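Local coordinates for protein inorganic pyrophosphatase (Thermus thermophilus, PDB 2PRD) that hydrolyses inorganic pyrophosphate to two phosphate ions, probably with magnesium as cofactor, and works as a homohexamer, at residues His17-Val22 with Tyr55-Ser60; Val83-Arg88 with Gly107-Asp112. All blocks are in the same frame, centred on the assembly; numbering follows the deposited sequence.

How the contacts relate
Contacts 1 and 2 come in series along the chain, the first closing before the second opens, and their centres lie about 10 Å apart. Both belong to the five-stranded beta barrel of the PPase family, closed in the order 15-22, 54-57, 70-74, 101-109, 84-97; strand 15-22 pairs with 54-57 on one edge and 84-97 on the other. Contact 1 is the first of these pairings; contact 2 joins strand 84-97 to strand 101-109. They meet directly: Met18 O lies 2.9 Å from Val85 N, a probable hydrogen bond, and Ile20 CD1 packs on Val85 CG1 at 3.7 Å. Contact 1 reaches the predicted substrate site through Tyr55, whereas contact 2 borders a second subunit of the hexamer.

Contact 1 of 2, residues His17-Val22 with Tyr55-Ser60; sequences HMVIEV and YGFIPS
Val19 lies over one face of the Phe57 ring, side by side with it and pointing the same way. Its CB, displaced toward the CE2-CZ rim, is 3.9 Å from the ring centroid and 22° off the ring normal, a CH-pi contact. Glu21 reaches the same ring at its edge: its side chain crosses that of Phe57 at about a right angle, the carboxylate plane turned 73° from the ring, with OE2 3.6 Å from CD2 and hydrogen-bonded to Tyr32 N. Against Tyr55 the Glu21 side chain runs alongside instead, its carboxylate plane only 26° from the ring plane. The backbone between these groups carries a classic beta bulge in an antiparallel pairing: Tyr55 O accepts from both Glu21 N (2.6 Å) and Val22 N (2.9 Å), so the register shifts by one residue. Val22 and Tyr55 then sit CB to CB at 4.0 Å. Tyr55 OH is hydrogen-bonded to Asp70 OD2, which places Tyr55, itself a predicted substrate-binding residue, beside the predicted metal site. Past Val19, Met18 CG packs on Ile58 CG1 at 3.8 Å, and the bend at chi3 turns the methyl CE to 3.8 Å from Gly56 N.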
ATOM      1  N   HIS A  17      23.384 -16.187  -4.699  1.00  5.76           N
ATOM      2  CA  HIS A  17      22.693 -15.664  -3.534  1.00  5.64           C
ATOM      3  C   HIS A  17      22.851 -14.134  -3.608  1.00 13.68           C
ATOM      4  O   HIS A  17      23.900 -13.697  -4.091  1.00 16.36           O
ATOM      5  CB  HIS A  17      23.284 -16.100  -2.218  1.00  6.59           C
ATOM      6  CG  HIS A  17      22.835 -17.449  -1.741  1.00  4.99           C
ATOM      7  ND1 HIS A  17      23.658 -18.256  -0.987  1.00 11.44           N
ATOM      8  CD2 HIS A  17      21.712 -18.133  -1.965  1.00 14.11           C
ATOM      9  CE1 HIS A  17      22.996 -19.373  -0.689  1.00 12.37           C
ATOM     10  NE2 HIS A  17      21.808 -19.317  -1.265  1.00 16.41           N
ATOM     11  N   MET A  18      21.845 -13.388  -3.202  1.00 15.87           N
ATOM     12  CA  MET A  18      21.888 -11.934  -3.147  1.00  6.23           C
ATOM     13  C   MET A  18      21.209 -11.485  -1.838  1.00  7.16           C
ATOM     14  O   MET A  18      20.187 -12.083  -1.481  1.00 10.71           O
ATOM     15  CB  MET A  18      21.248 -11.213  -4.342  1.00 10.41           C
ATOM     16  CG  MET A  18      22.230 -10.897  -5.455  1.00 14.05           C
ATOM     17  SD  MET A  18      21.615  -9.778  -6.705  1.00 22.62           S
ATOM     18  CE  MET A  18      20.902  -8.525  -5.623  1.00 21.61           C
ATOM     19  N   VAL A  19      21.815 -10.542  -1.155  1.00  5.09           N
ATOM     20  CA  VAL A  19      21.218  -9.947   0.062  1.00  7.58           C
ATOM     21  C   VAL A  19      20.559  -8.651  -0.447  1.00  8.37           C
ATOM     22  O   VAL A  19      21.212  -7.791  -1.036  1.00 11.35           O
ATOM     23  CB  VAL A  19      22.262  -9.643   1.124  1.00  1.16           C
ATOM     24  CG1 VAL A  19      21.576  -9.121   2.395  1.00  4.78           C
ATOM     25  CG2 VAL A  19      22.927 -10.969   1.503  1.00  6.13           C
ATOM     26  N   ILE A  20      19.243  -8.574  -0.252  1.00  9.20           N
ATOM     27  CA  ILE A  20      18.472  -7.427  -0.707  1.00  3.02           C
ATOM     28  C   ILE A  20      18.664  -6.325   0.331  1.00  7.23           C
ATOM     29  O   ILE A  20      18.628  -6.596   1.519  1.00 12.07           O
ATOM     30  CB  ILE A  20      16.960  -7.687  -0.824  1.00  8.41           C
ATOM     31  CG1 ILE A  20      16.661  -8.708  -1.923  1.00  9.42           C
ATOM     32  CG2 ILE A  20      16.256  -6.370  -1.133  1.00  6.63           C
ATOM     33  CD1 ILE A  20      17.630  -8.602  -3.102  1.00  7.31           C
ATOM     34  N   GLU A  21      18.961  -5.131  -0.197  1.00 10.70           N
ATOM     35  CA  GLU A  21      19.141  -3.958   0.646  1.00  6.96           C
ATOM     36  C   GLU A  21      17.963  -3.006   0.431  1.00 10.15           C
ATOM     37  O   GLU A  21      17.396  -2.544   1.430  1.00  7.25           O
ATOM     38  CB  GLU A  21      20.433  -3.221   0.403  1.00  4.55           C
ATOM     39  CG  GLU A  21      21.572  -4.069   1.056  1.00  5.90           C
ATOM     40  CD  GLU A  21      22.896  -3.499   0.582  1.00 11.24           C
ATOM     41  OE1 GLU A  21      22.962  -3.092  -0.595  1.00 17.54           O
ATOM     42  OE2 GLU A  21      23.792  -3.456   1.439  1.00 16.46           O
ATOM     43  N   VAL A  22      17.674  -2.780  -0.856  1.00  5.87           N
ATOM     44  CA  VAL A  22      16.544  -1.848  -1.146  1.00  3.39           C
ATOM     45  C   VAL A  22      15.464  -2.472  -1.949  1.00  1.16           C
ATOM     46  O   VAL A  22      15.743  -2.908  -3.071  1.00  7.43           O
ATOM     47  CB  VAL A  22      17.141  -0.662  -1.984  1.00  3.56           C
ATOM     48  CG1 VAL A  22      16.147   0.512  -2.127  1.00  5.21           C
ATOM     49  CG2 VAL A  22      18.422  -0.073  -1.430  1.00  4.81           C
ATOM     50  N   TYR A  55      17.512  -3.900  -4.992  1.00  9.06           N
ATOM     51  CA  TYR A  55      18.955  -3.742  -4.977  1.00  8.51           C
ATOM     52  C   TYR A  55      19.688  -4.404  -3.822  1.00  4.01           C
ATOM     53  O   TYR A  55      19.312  -4.267  -2.666  1.00 11.43           O
ATOM     54  CB  TYR A  55      19.241  -2.220  -5.040  1.00  8.40           C
ATOM     55  CG  TYR A  55      20.712  -1.857  -5.117  1.00  8.03           C
ATOM     56  CD1 TYR A  55      21.362  -1.881  -6.350  1.00 12.12           C
ATOM     57  CD2 TYR A  55      21.447  -1.464  -4.012  1.00 12.77           C
ATOM     58  CE1 TYR A  55      22.716  -1.532  -6.471  1.00 15.40           C
ATOM     59  CE2 TYR A  55      22.769  -1.092  -4.117  1.00 14.88           C
ATOM     60  CZ  TYR A  55      23.385  -1.143  -5.342  1.00 18.18           C
ATOM     61  OH  TYR A  55      24.722  -0.804  -5.476  1.00 27.04           O
ATOM     62  N   GLY A  56      20.839  -5.070  -4.137  1.00  4.72           N
ATOM     63  CA  GLY A  56      21.501  -5.706  -2.944  1.00  3.27           C
ATOM     64  C   GLY A  56      22.901  -6.067  -3.441  1.00 11.62           C
ATOM     65  O   GLY A  56      23.257  -5.515  -4.467  1.00 12.04           O
ATOM     66  N   PHE A  57      23.517  -6.972  -2.735  1.00  9.17           N
ATOM     67  CA  PHE A  57      24.885  -7.372  -3.095  1.00 11.59           C
ATOM     68  C   PHE A  57      25.047  -8.857  -3.123  1.00 10.88           C
ATOM     69  O   PHE A  57      24.209  -9.513  -2.479  1.00 11.06           O
ATOM     70  CB  PHE A  57      25.836  -6.723  -2.046  1.00  7.26           C
ATOM     71  CG  PHE A  57      25.756  -7.274  -0.652  1.00 10.85           C
ATOM     72  CD1 PHE A  57      26.398  -8.447  -0.272  1.00 12.65           C
ATOM     73  CD2 PHE A  57      25.047  -6.604   0.337  1.00 13.81           C
ATOM     74  CE1 PHE A  57      26.304  -8.954   0.993  1.00 11.35           C
ATOM     75  CE2 PHE A  57      24.936  -7.103   1.621  1.00 11.43           C
ATOM     76  CZ  PHE A  57      25.584  -8.271   1.970  1.00 11.76           C
ATOM     77  N   ILE A  58      26.097  -9.369  -3.794  1.00 11.66           N
ATOM     78  CA  ILE A  58      26.336 -10.841  -3.778  1.00  8.74           C
ATOM     79  C   ILE A  58      27.255 -11.183  -2.633  1.00  7.46           C
ATOM     80  O   ILE A  58      28.366 -10.639  -2.637  1.00 14.83           O
ATOM     81  CB  ILE A  58      26.886 -11.322  -5.142  1.00  6.36           C
ATOM     82  CG1 ILE A  58      25.929 -10.935  -6.284  1.00  9.15           C
ATOM     83  CG2 ILE A  58      27.014 -12.857  -5.060  1.00  7.77           C
ATOM     84  CD1 ILE A  58      26.306 -11.485  -7.661  1.00  6.70           C
ATOM     85  N   PRO A  59      26.883 -11.961  -1.623  1.00  7.37           N
ATOM     86  CA  PRO A  59      27.761 -12.273  -0.508  1.00 10.05           C
ATOM     87  C   PRO A  59      28.997 -13.057  -0.943  1.00 15.65           C
ATOM     88  O   PRO A  59      28.916 -13.850  -1.905  1.00 12.68           O
ATOM     89  CB  PRO A  59      26.843 -13.000   0.466  1.00  3.97           C
ATOM     90  CG  PRO A  59      25.777 -13.598  -0.420  1.00  2.98           C
ATOM     91  CD  PRO A  59      25.560 -12.599  -1.510  1.00  7.03           C
ATOM     92  N   SER A  60      30.143 -12.819  -0.289  1.00 15.78           N
ATOM     93  CA  SER A  60      31.379 -13.517  -0.616  1.00 10.09           C
ATOM     94  C   SER A  60      31.945 -13.230  -1.995  1.00 11.27           C
ATOM     95  O   SER A  60      32.320 -14.161  -2.728  1.00 12.43           O
ATOM     96  CB  SER A  60      31.147 -15.032  -0.600  1.00 12.08           C
ATOM     97  OG  SER A  60      30.946 -15.417   0.772  1.00 12.57           O
TER

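Contact 2 of 2, residues Val83-Arg88 with Gly107-Asp112; sequences VVVEVR and GVVAED
Arg88 lays its side chain across Val108. Its CB begins the contact, 3.9 Å from Val108 CG2, and CG stands anti to the backbone N (chi1 172°). A bend at chi3 follows, and the guanidinium lies with one face on that same methyl: CG2 is 3.5 Å above the plane, offset toward the rim. NE is 4.0 Å and NH2 3.5 Å from Val108 CG2, while NH1 approaches Ala110 CA at 4.0 Å. NH2 also donates to Ile118 O and to a water, in the guanidinium plane, that is in hydrogen-bonding contact with Asp112 O, 3.0 Å away. Val108 and Arg88 are an antiparallel hydrogen-bonded pair of the beta hairpin formed by strands 84-97 and 101-109, with Arg88 N to Val108 O at 2.9 Å and a return bond from Val108 N to Arg88 O. An alanine in place of Arg88 would probably leave Val108 CG2 without its flat cover, cut the water's link between the segments and leave the Ile118 carbonyl without this donor. Beyond the pair, Ala110 N donates to Glu86 O at 3.1 Å, with an N-H...O angle of 166°. Glu86 O also accepts from a second water, which receives the N-H of Glu111, so the segment following strand 101-109 is bound to strand 84-97 both directly and through solvent. Leu41 of a second subunit packs on Val109.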
ATOM      1  N   VAL A  83      16.694  -9.947   3.302  1.00  7.49           N
ATOM      2  CA  VAL A  83      16.331 -11.314   2.921  1.00  9.74           C
ATOM      3  C   VAL A  83      17.309 -11.766   1.839  1.00 10.73           C
ATOM      4  O   VAL A  83      17.895 -10.926   1.145  1.00 12.64           O
ATOM      5  CB  VAL A  83      14.876 -11.458   2.444  1.00 16.66           C
ATOM      6  CG1 VAL A  83      13.900 -10.725   3.360  1.00 12.94           C
ATOM      7  CG2 VAL A  83      14.707 -10.967   1.046  1.00 13.82           C
ATOM      8  N   VAL A  84      17.506 -13.091   1.783  1.00  6.99           N
ATOM      9  CA  VAL A  84      18.403 -13.696   0.808  1.00  5.76           C
ATOM     10  C   VAL A  84      17.636 -14.299  -0.332  1.00  6.63           C
ATOM     11  O   VAL A  84      16.666 -15.029  -0.055  1.00 13.09           O
ATOM     12  CB  VAL A  84      19.250 -14.804   1.494  1.00 11.33           C
ATOM     13  CG1 VAL A  84      20.137 -15.431   0.430  1.00  8.40           C
ATOM     14  CG2 VAL A  84      20.141 -14.219   2.584  1.00  9.67           C
ATOM     15  N   VAL A  85      18.004 -14.017  -1.584  1.00  9.20           N
ATOM     16  CA  VAL A  85      17.181 -14.653  -2.663  1.00  4.19           C
ATOM     17  C   VAL A  85      18.130 -15.182  -3.690  1.00  2.16           C
ATOM     18  O   VAL A  85      19.233 -14.628  -3.847  1.00  8.96           O
ATOM     19  CB  VAL A  85      16.177 -13.618  -3.192  1.00  8.53           C
ATOM     20  CG1 VAL A  85      16.779 -12.213  -3.194  1.00 14.74           C
ATOM     21  CG2 VAL A  85      15.715 -13.871  -4.617  1.00 11.69           C
ATOM     22  N   GLU A  86      17.812 -16.266  -4.336  1.00  4.93           N
ATOM     23  CA  GLU A  86      18.601 -16.842  -5.427  1.00  5.98           C
ATOM     24  C   GLU A  86      18.145 -16.051  -6.664  1.00  5.26           C
ATOM     25  O   GLU A  86      16.956 -15.931  -6.992  1.00 11.87           O
ATOM     26  CB  GLU A  86      18.186 -18.288  -5.659  1.00  8.79           C
ATOM     27  CG  GLU A  86      18.706 -19.154  -4.532  1.00 16.36           C
ATOM     28  CD  GLU A  86      17.863 -20.430  -4.486  1.00 36.02           C
ATOM     29  OE1 GLU A  86      16.780 -20.422  -3.849  1.00 34.43           O
ATOM     30  OE2 GLU A  86      18.331 -21.391  -5.141  1.00 47.32           O
ATOM     31  N   VAL A  87      19.190 -15.573  -7.284  1.00  9.82           N
ATOM     32  CA  VAL A  87      19.045 -14.700  -8.448  1.00  3.38           C
ATOM     33  C   VAL A  87      19.743 -15.312  -9.635  1.00 10.04           C
ATOM     34  O   VAL A  87      20.891 -15.713  -9.528  1.00 13.02           O
ATOM     35  CB  VAL A  87      19.704 -13.357  -8.049  1.00  9.61           C
ATOM     36  CG1 VAL A  87      19.876 -12.470  -9.276  1.00 14.30           C
ATOM     37  CG2 VAL A  87      18.767 -12.610  -7.089  1.00  9.57           C
ATOM     38  N   ARG A  88      19.035 -15.321 -10.755  1.00 10.16           N
ATOM     39  CA  ARG A  88      19.598 -15.745 -12.029  1.00  5.65           C
ATOM     40  C   ARG A  88      20.201 -14.553 -12.756  1.00  2.98           C
ATOM     41  O   ARG A  88      19.543 -13.588 -13.168  1.00 14.06           O
ATOM     42  CB  ARG A  88      18.543 -16.480 -12.848  1.00 15.58           C
ATOM     43  CG  ARG A  88      18.970 -16.803 -14.263  1.00 14.17           C
ATOM     44  CD  ARG A  88      18.117 -17.897 -14.907  1.00 14.28           C
ATOM     45  NE  ARG A  88      17.060 -17.169 -15.621  1.00 11.88           N
ATOM     46  CZ  ARG A  88      15.877 -17.282 -14.987  1.00 17.50           C
ATOM     47  NH1 ARG A  88      15.905 -18.032 -13.906  1.00 16.15           N
ATOM     48  NH2 ARG A  88      14.843 -16.695 -15.488  1.00 15.89           N
ATOM     49  N   GLY A 107      19.674  -9.179 -12.542  1.00  6.19           N
ATOM     50  CA  GLY A 107      19.224 -10.577 -12.400  1.00 12.30           C
ATOM     51  C   GLY A 107      17.714 -10.643 -12.248  1.00  9.52           C
ATOM     52  O   GLY A 107      17.075  -9.597 -12.252  1.00 10.17           O
ATOM     53  N   VAL A 108      17.216 -11.873 -12.184  1.00 10.33           N
ATOM     54  CA  VAL A 108      15.776 -12.052 -12.042  1.00 12.24           C
ATOM     55  C   VAL A 108      15.604 -13.034 -10.883  1.00 14.24           C
ATOM     56  O   VAL A 108      16.507 -13.828 -10.768  1.00 16.06           O
ATOM     57  CB  VAL A 108      15.116 -12.684 -13.275  1.00 20.29           C
ATOM     58  CG1 VAL A 108      14.923 -11.648 -14.374  1.00 16.49           C
ATOM     59  CG2 VAL A 108      15.962 -13.799 -13.852  1.00 17.47           C
ATOM     60  N   VAL A 109      14.501 -12.932 -10.176  1.00  7.95           N
ATOM     61  CA  VAL A 109      14.230 -13.902  -9.108  1.00  7.59           C
ATOM     62  C   VAL A 109      14.162 -15.259  -9.800  1.00  8.25           C
ATOM     63  O   VAL A 109      13.318 -15.446 -10.677  1.00 10.64           O
ATOM     64  CB  VAL A 109      12.886 -13.510  -8.489  1.00  8.76           C
ATOM     65  CG1 VAL A 109      12.291 -14.545  -7.560  1.00  3.14           C
ATOM     66  CG2 VAL A 109      13.147 -12.208  -7.695  1.00  5.16           C
ATOM     67  N   ALA A 110      15.036 -16.170  -9.388  1.00  7.89           N
ATOM     68  CA  ALA A 110      15.168 -17.483  -9.981  1.00  7.76           C
ATOM     69  C   ALA A 110      13.957 -18.373  -9.776  1.00 14.40           C
ATOM     70  O   ALA A 110      13.606 -19.190 -10.638  1.00 11.98           O
ATOM     71  CB  ALA A 110      16.397 -18.184  -9.405  1.00 10.18           C
ATOM     72  N   GLU A 111      13.327 -18.240  -8.627  1.00 11.42           N
ATOM     73  CA  GLU A 111      12.157 -19.090  -8.312  1.00 12.60           C
ATOM     74  C   GLU A 111      10.842 -18.395  -8.535  1.00 11.82           C
ATOM     75  O   GLU A 111      10.024 -18.466  -7.634  1.00 10.86           O
ATOM     76  CB  GLU A 111      12.260 -19.587  -6.865  1.00 17.36           C
ATOM     77  CG  GLU A 111      13.486 -20.453  -6.609  1.00 22.44           C
ATOM     78  CD  GLU A 111      13.373 -21.815  -7.267  1.00 24.86           C
ATOM     79  OE1 GLU A 111      12.253 -22.321  -7.463  1.00 26.86           O
ATOM     80  OE2 GLU A 111      14.408 -22.424  -7.621  1.00 37.27           O
ATOM     81  N   ASP A 112      10.626 -17.761  -9.662  1.00 14.80           N
ATOM     82  CA  ASP A 112       9.344 -17.097  -9.980  1.00  9.29           C
ATOM     83  C   ASP A 112       9.100 -17.510 -11.439  1.00 13.83           C
ATOM     84  O   ASP A 112       9.925 -17.074 -12.241  1.00 14.03           O
ATOM     85  CB  ASP A 112       9.415 -15.599  -9.826  1.00  6.98           C
ATOM     86  CG  ASP A 112       8.101 -14.879 -10.111  1.00 10.04           C
ATOM     87  OD1 ASP A 112       7.204 -15.480 -10.702  1.00 13.27           O
ATOM     88  OD2 ASP A 112       7.964 -13.658  -9.862  1.00 10.31           O
TER
HETATM   89  O   HOH W   1      14.390 -17.263  -6.144  1.00 14.13           O
HETATM   90  O   HOH W   2      12.756 -17.139 -13.176  1.00 10.92           O